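Local coordinates for chromosome segregation protein smc (Pyrococcus furiosus, PDB 3KTA), which forms the C-terminal part of an SMC ATPase head, which binds and hydrolyses ATP and probably serves chromosome condensation and partitioning, at residues Phe92-Ala97 against Ile121-Arg126; Lys105-Leu110 against Asp127-Asn132. All coordinates share one frame; numbering follows the deposited sequence.

Contact 1 (Phe92-Ala97 against Ile121-Arg126); sequences FDEIDA and IVITLR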
loop_
_atom_site.group_PDB
_atom_site.type_symbol
_atom_site.label_atom_id
_atom_site.label_comp_id
_atom_site.label_asym_id
_atom_site.label_seq_id
_atom_site.Cartn_x
_atom_site.Cartn_y
_atom_site.Cartn_z
ATOM N N PHE B 92 1.364 2.290 1.568
ATOM C CA PHE B 92 1.084 2.192 2.994
ATOM C C PHE B 92 0.574 3.551 3.461
ATOM O O PHE B 92 1.291 4.541 3.377
ATOM C CB PHE B 92 2.369 1.918 3.783
ATOM C CG PHE B 92 2.975 0.550 3.587
ATOM C CD1 PHE B 92 2.225 -0.536 3.151
ATOM C CD2 PHE B 92 4.313 0.354 3.910
ATOM C CE1 PHE B 92 2.816 -1.799 3.012
ATOM C CE2 PHE B 92 4.919 -0.891 3.776
ATOM C CZ PHE B 92 4.173 -1.977 3.331
ATOM N N ASP B 93 -0.640 3.600 4.000
ATOM C CA ASP B 93 -1.220 4.862 4.485
ATOM C C ASP B 93 -1.305 4.915 6.023
ATOM O O ASP B 93 -2.175 4.289 6.623
ATOM C CB ASP B 93 -2.617 5.016 3.888
ATOM C CG ASP B 93 -3.183 6.419 4.049
ATOM O OD1 ASP B 93 -2.643 7.215 4.856
ATOM O OD2 ASP B 93 -4.164 6.721 3.338
ATOM N N GLU B 94 -0.384 5.653 6.641
ATOM C CA GLU B 94 -0.325 5.811 8.095
ATOM C C GLU B 94 -0.343 4.471 8.850
ATOM O O GLU B 94 -1.089 4.273 9.808
ATOM C CB GLU B 94 -1.376 6.817 8.589
ATOM C CG GLU B 94 -1.176 8.186 7.987
ATOM C CD GLU B 94 -2.026 9.258 8.625
ATOM O OE1 GLU B 94 -2.617 10.060 7.873
ATOM O OE2 GLU B 94 -2.091 9.325 9.885
ATOM N N ILE B 95 0.542 3.574 8.421
ATOM C CA ILE B 95 0.642 2.234 8.994
ATOM C C ILE B 95 1.368 2.278 10.325
ATOM O O ILE B 95 1.410 1.280 11.033
ATOM C CB ILE B 95 1.367 1.233 8.062
ATOM C CG1 ILE B 95 2.749 1.775 7.649
ATOM C CG2 ILE B 95 0.496 0.902 6.847
ATOM C CD1 ILE B 95 3.808 0.711 7.473
ATOM N N ASP B 96 1.944 3.439 10.641
ATOM C CA ASP B 96 2.726 3.607 11.862
ATOM C C ASP B 96 1.901 4.107 13.032
ATOM O O ASP B 96 2.430 4.342 14.125
ATOM C CB ASP B 96 3.959 4.503 11.621
ATOM C CG ASP B 96 3.705 5.644 10.632
ATOM O OD1 ASP B 96 2.548 5.954 10.318
ATOM O OD2 ASP B 96 4.692 6.266 10.200
ATOM N N ALA B 97 0.596 4.257 12.829
ATOM C CA ALA B 97 -0.278 4.624 13.943
ATOM C C ALA B 97 -0.141 3.620 15.101
ATOM O O ALA B 97 -0.004 2.412 14.889
ATOM C CB ALA B 97 -1.730 4.710 13.484
ATOM N N ILE B 121 5.493 3.481 -1.343
ATOM C CA ILE B 121 4.906 4.816 -1.239
ATOM C C ILE B 121 4.202 4.862 0.106
ATOM O O ILE B 121 3.278 4.080 0.359
ATOM C CB ILE B 121 3.875 5.070 -2.362
ATOM C CG1 ILE B 121 4.568 5.006 -3.725
ATOM C CG2 ILE B 121 3.183 6.423 -2.167
ATOM C CD1 ILE B 121 3.589 4.787 -4.875
ATOM N N VAL B 122 4.654 5.754 0.983
ATOM C CA VAL B 122 4.226 5.701 2.372
ATOM C C VAL B 122 3.722 7.067 2.812
ATOM O O VAL B 122 4.462 8.039 2.769
ATOM C CB VAL B 122 5.423 5.304 3.283
ATOM C CG1 VAL B 122 5.001 5.285 4.755
ATOM C CG2 VAL B 122 5.998 3.946 2.875
ATOM N N ILE B 123 2.460 7.132 3.232
ATOM C CA ILE B 123 1.918 8.350 3.814
ATOM C C ILE B 123 2.141 8.311 5.313
ATOM O O ILE B 123 1.829 7.305 5.951
ATOM C CB ILE B 123 0.420 8.449 3.564
ATOM C CG1 ILE B 123 0.136 8.550 2.058
ATOM C CG2 ILE B 123 -0.145 9.660 4.320
ATOM C CD1 ILE B 123 -1.312 8.248 1.669
ATOM N N THR B 124 2.699 9.380 5.876
ATOM C CA THR B 124 3.096 9.353 7.293
ATOM C C THR B 124 3.186 10.746 7.907
ATOM O O THR B 124 3.462 11.725 7.210
ATOM C CB THR B 124 4.448 8.629 7.473
ATOM O OG1 THR B 124 4.790 8.568 8.869
ATOM C CG2 THR B 124 5.560 9.351 6.715
ATOM N N LEU B 125 2.922 10.816 9.216
ATOM C CA LEU B 125 3.086 12.045 9.989
ATOM C C LEU B 125 4.307 11.914 10.902
ATOM O O LEU B 125 4.588 12.813 11.711
ATOM C CB LEU B 125 1.842 12.304 10.850
ATOM C CG LEU B 125 0.528 12.562 10.117
ATOM C CD1 LEU B 125 -0.537 13.010 11.101
ATOM C CD2 LEU B 125 0.732 13.583 9.011
ATOM N N ARG B 126 5.043 10.812 10.763
ATOM C CA ARG B 126 6.129 10.492 11.697
ATOM C C ARG B 126 7.519 10.777 11.130
ATOM O O ARG B 126 7.965 10.152 10.141
ATOM C CB ARG B 126 6.060 9.027 12.138
ATOM C CG ARG B 126 4.708 8.621 12.707
ATOM C CD ARG B 126 4.464 9.263 14.091
ATOM N NE ARG B 126 5.344 8.672 15.089
ATOM C CZ ARG B 126 5.105 7.519 15.715
ATOM N NH1 ARG B 126 3.999 6.832 15.458
ATOM N NH2 ARG B 126 5.981 7.050 16.597
HETATM O O HOH W 1 2.877 5.100 7.500
HETATM O O HOH W 2 1.558 8.543 10.278
#

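Contact 2 (Lys105-Leu110 against Asp127-Asn132); sequences KRVADL and DVMMAN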
loop_
_atom_site.group_PDB
_atom_site.type_symbol
_atom_site.label_atom_id
_atom_site.label_comp_id
_atom_site.label_asym_id
_atom_site.label_seq_id
_atom_site.Cartn_x
_atom_site.Cartn_y
_atom_site.Cartn_z
ATOM N N LYS B 105 10.948 3.261 13.763
ATOM C CA LYS B 105 12.278 3.247 13.154
ATOM C C LYS B 105 12.626 1.875 12.582
ATOM O O LYS B 105 13.209 1.783 11.497
ATOM C CB LYS B 105 13.356 3.686 14.162
ATOM C CG LYS B 105 14.792 3.772 13.605
ATOM C CD LYS B 105 14.861 4.659 12.363
ATOM C CE LYS B 105 16.306 5.058 12.011
ATOM N NZ LYS B 105 17.249 3.920 11.955
ATOM N N ARG B 106 12.282 0.816 13.310
ATOM C CA ARG B 106 12.610 -0.527 12.844
ATOM C C ARG B 106 11.812 -0.840 11.582
ATOM O O ARG B 106 12.328 -1.463 10.650
ATOM C CB ARG B 106 12.400 -1.577 13.935
ATOM C CG ARG B 106 13.480 -1.453 15.024
ATOM C CD ARG B 106 13.453 -2.610 16.000
ATOM N NE ARG B 106 12.350 -2.498 16.936
ATOM C CZ ARG B 106 12.433 -1.917 18.128
ATOM N NH1 ARG B 106 13.582 -1.374 18.536
ATOM N NH2 ARG B 106 11.363 -1.873 18.906
ATOM N N VAL B 107 10.566 -0.382 11.553
ATOM C CA VAL B 107 9.761 -0.552 10.334
ATOM C C VAL B 107 10.362 0.232 9.160
ATOM O O VAL B 107 10.477 -0.291 8.037
ATOM C CB VAL B 107 8.290 -0.179 10.579
ATOM C CG1 VAL B 107 7.492 -0.148 9.260
ATOM C CG2 VAL B 107 7.686 -1.178 11.530
ATOM N N ALA B 108 10.760 1.477 9.416
ATOM C CA ALA B 108 11.369 2.314 8.398
ATOM C C ALA B 108 12.669 1.702 7.859
ATOM O O ALA B 108 12.940 1.751 6.654
ATOM C CB ALA B 108 11.622 3.718 8.955
ATOM N N ASP B 109 13.467 1.108 8.744
ATOM C CA ASP B 109 14.689 0.437 8.312
ATOM C C ASP B 109 14.373 -0.757 7.402
ATOM O O ASP B 109 15.084 -1.004 6.434
ATOM C CB ASP B 109 15.506 -0.049 9.508
ATOM C CG ASP B 109 16.188 1.081 10.259
ATOM O OD1 ASP B 109 16.121 2.247 9.817
ATOM O OD2 ASP B 109 16.796 0.780 11.305
ATOM N N LEU B 110 13.309 -1.486 7.724
ATOM C CA LEU B 110 12.893 -2.635 6.916
ATOM C C LEU B 110 12.374 -2.158 5.549
ATOM O O LEU B 110 12.633 -2.785 4.520
ATOM C CB LEU B 110 11.812 -3.423 7.663
ATOM C CG LEU B 110 11.163 -4.626 6.979
ATOM C CD1 LEU B 110 12.212 -5.633 6.561
ATOM C CD2 LEU B 110 10.156 -5.234 7.947
ATOM N N ASP B 127 8.230 11.696 11.783
ATOM C CA ASP B 127 9.599 11.994 11.396
ATOM C C ASP B 127 10.502 10.768 11.279
ATOM O O ASP B 127 11.277 10.671 10.330
ATOM C CB ASP B 127 10.222 13.064 12.314
ATOM C CG ASP B 127 10.071 12.750 13.805
ATOM O OD1 ASP B 127 9.876 11.585 14.205
ATOM O OD2 ASP B 127 10.170 13.708 14.600
ATOM N N VAL B 128 10.408 9.828 12.224
ATOM C CA VAL B 128 11.292 8.670 12.212
ATOM C C VAL B 128 10.944 7.703 11.081
ATOM O O VAL B 128 11.759 6.856 10.733
ATOM C CB VAL B 128 11.321 7.933 13.569
ATOM C CG1 VAL B 128 11.892 8.839 14.627
ATOM C CG2 VAL B 128 9.940 7.512 13.978
HETATM N N MSE B 129 9.740 7.833 10.523
HETATM C CA MSE B 129 9.383 7.075 9.329
HETATM C C MSE B 129 9.946 7.708 8.060
HETATM O O MSE B 129 10.417 6.971 7.181
HETATM C CB MSE B 129 7.856 6.934 9.182
HETATM C CG MSE B 129 7.413 6.246 7.869
HETATM SE SE MSE B 129 7.940 4.371 7.735
HETATM C CE MSE B 129 6.361 3.625 8.574
HETATM N N MSE B 130 9.870 9.048 7.993
HETATM C CA MSE B 130 10.175 9.912 6.831
HETATM C C MSE B 130 11.672 10.081 6.538
HETATM O O MSE B 130 12.074 10.275 5.389
HETATM C CB MSE B 130 9.500 11.341 7.023
HETATM C CG MSE B 130 10.417 12.677 7.422
HETATM SE SE MSE B 130 9.364 14.203 6.859
HETATM C CE MSE B 130 9.111 13.649 5.015
ATOM N N ALA B 131 12.483 10.027 7.586
ATOM C CA ALA B 131 13.806 10.656 7.565
ATOM C C ALA B 131 14.738 10.176 6.460
ATOM O O ALA B 131 15.515 10.973 5.911
ATOM C CB ALA B 131 14.475 10.490 8.927
ATOM N N ASN B 132 14.685 8.881 6.159
ATOM C CA ASN B 132 15.551 8.296 5.146
ATOM C C ASN B 132 14.851 7.950 3.837
ATOM O O ASN B 132 15.354 7.136 3.070
ATOM C CB ASN B 132 16.241 7.047 5.696
ATOM C CG ASN B 132 17.188 7.365 6.828
ATOM O OD1 ASN B 132 17.953 8.327 6.756
ATOM N ND2 ASN B 132 17.143 6.559 7.884
HETATM O O HOH W 3 16.204 3.935 7.706
#

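Contact 1 (Phe92-Ala97 against Ile121-Arg126)
Thr124 OG1 donates to Asp96 OD2 over 2.7 Å, meeting the syn lone pair of the carboxylate, and the two side chains cross at about a right angle. With OG1 anti to its own backbone N (chi1 -178°), the Thr124 hydroxyl also accepts from Arg126 N and closes an ST turn; two bonds thus fix it just before the helix at whose N-cap position Arg126 stands. Asp96 OD1 accepts a hydrogen bond from a water whose O lies 2.8 Å away and which in turn accepts from Leu125 N. A second water, weakly bonded to OD1, links Ile95 N to Ile123 O. Next to these side-chain bonds the strands pair in parallel, Phe92 N bonding Ile121 O and Ile123 N bonding Phe92 O. Glu94 N extends the ladder to Ile123 O at 2.8 Å, tilted 32° from the carbonyl plane. On one face of the sheet, the Asp93 carboxylate lies against Ile123, CG to CD1 3.5 Å, while its OD2 bonds Ser40 of the other smc chain. Glu94 brings CG near Ile123 CG2, and its chain, extended beyond CG, touches the bound bis(adenosine)-5'-pentaphosphate. On the other face, Phe92 CD2 touches Val122 CG2. Further on, the Arg126 and Asp96 side chains run past each other in opposite directions, CG to OD2 3.4 Å, and the guanidinium pairs through NH2 with Asp101 and through NH1 with Leu99 O. Hydrophobic strand, Asp93-Glu94 and the following turn match the Walker B motif and D-loop of ABC ATPases, with the side chain of Asp93 about 4 Å from a bound magnesium ion.

Contact 2 (Lys105-Leu110 against Asp127-Asn132)
Lys105 starts the contact, passing its CD beside the carbonyl of Val128, 4.1 Å from that O. Its chain leaves with CG anti to the backbone N and then bends at chi2 (54°), and at the far end NZ makes a salt bridge to Asp109 one turn further along the same helix, NZ to OD1 2.9 Å on the syn lone pair, with a weaker bond to OD2. CD thus borders the second helix, while NZ pairs with Asp109 of its own helix. Val107, two residues on, lies at the buried side: its CG1 meets the CE of Met129 (selenomethionine) at 4.0 Å, the two side chains crossing obliquely, and Leu72 and Leu75 of helix 67-84 cover it from elsewhere in the core. Ala108 is the centre of the interface. Its methyl points at the short helix, and CB lies 3.6 Å from Val128 O and 3.9 Å from Met129 O. The same CB touches Met129 SE at 3.9 Å, the selenium chain being bent at chi2 and chi3 so that SE and CE run beside Ala108 and Val107. The small methyl allows the backbones to come near each other here. Asp109 closes the row at the solvent side: one water, 2.7 Å from Asp109 OD1 and 2.8 Å from Asn132 ND2, donates to the carboxylate and accepts from the amide. Carboxylate OD1 is thereby shared by the lysine and the water. The contact is helix-to-helix packing, apolar at Val107 and Ala108 and water-bridged at Asp109 and Asn132, joining the crossover helix 101-114 of a beta-alpha-beta unit to the short helix that follows the unit's second strand.

In the fold
From the N terminus the chain runs through Phe92-Ala97, Lys105-Leu110, Ile121-Arg126 and Asp127-Asn132, so the two contacts alternate and their loops cross. Contact 1 closes a loop of 23 residues that contains helix 101-114, and thereby completes the beta-alpha-beta unit of strands 89-93 and 119-123. Contact 2 closes a loop of 16 residues from that helix round through the second strand to helix 127-130. The loops after both strands, through Ile95, Asp96 and Thr124, meet helix 127-130 at Met129, whose CE packs on Ile95 CD1. The sheet continues into the other smc chain, consistent with the N-terminal part of the head completing the ATPase.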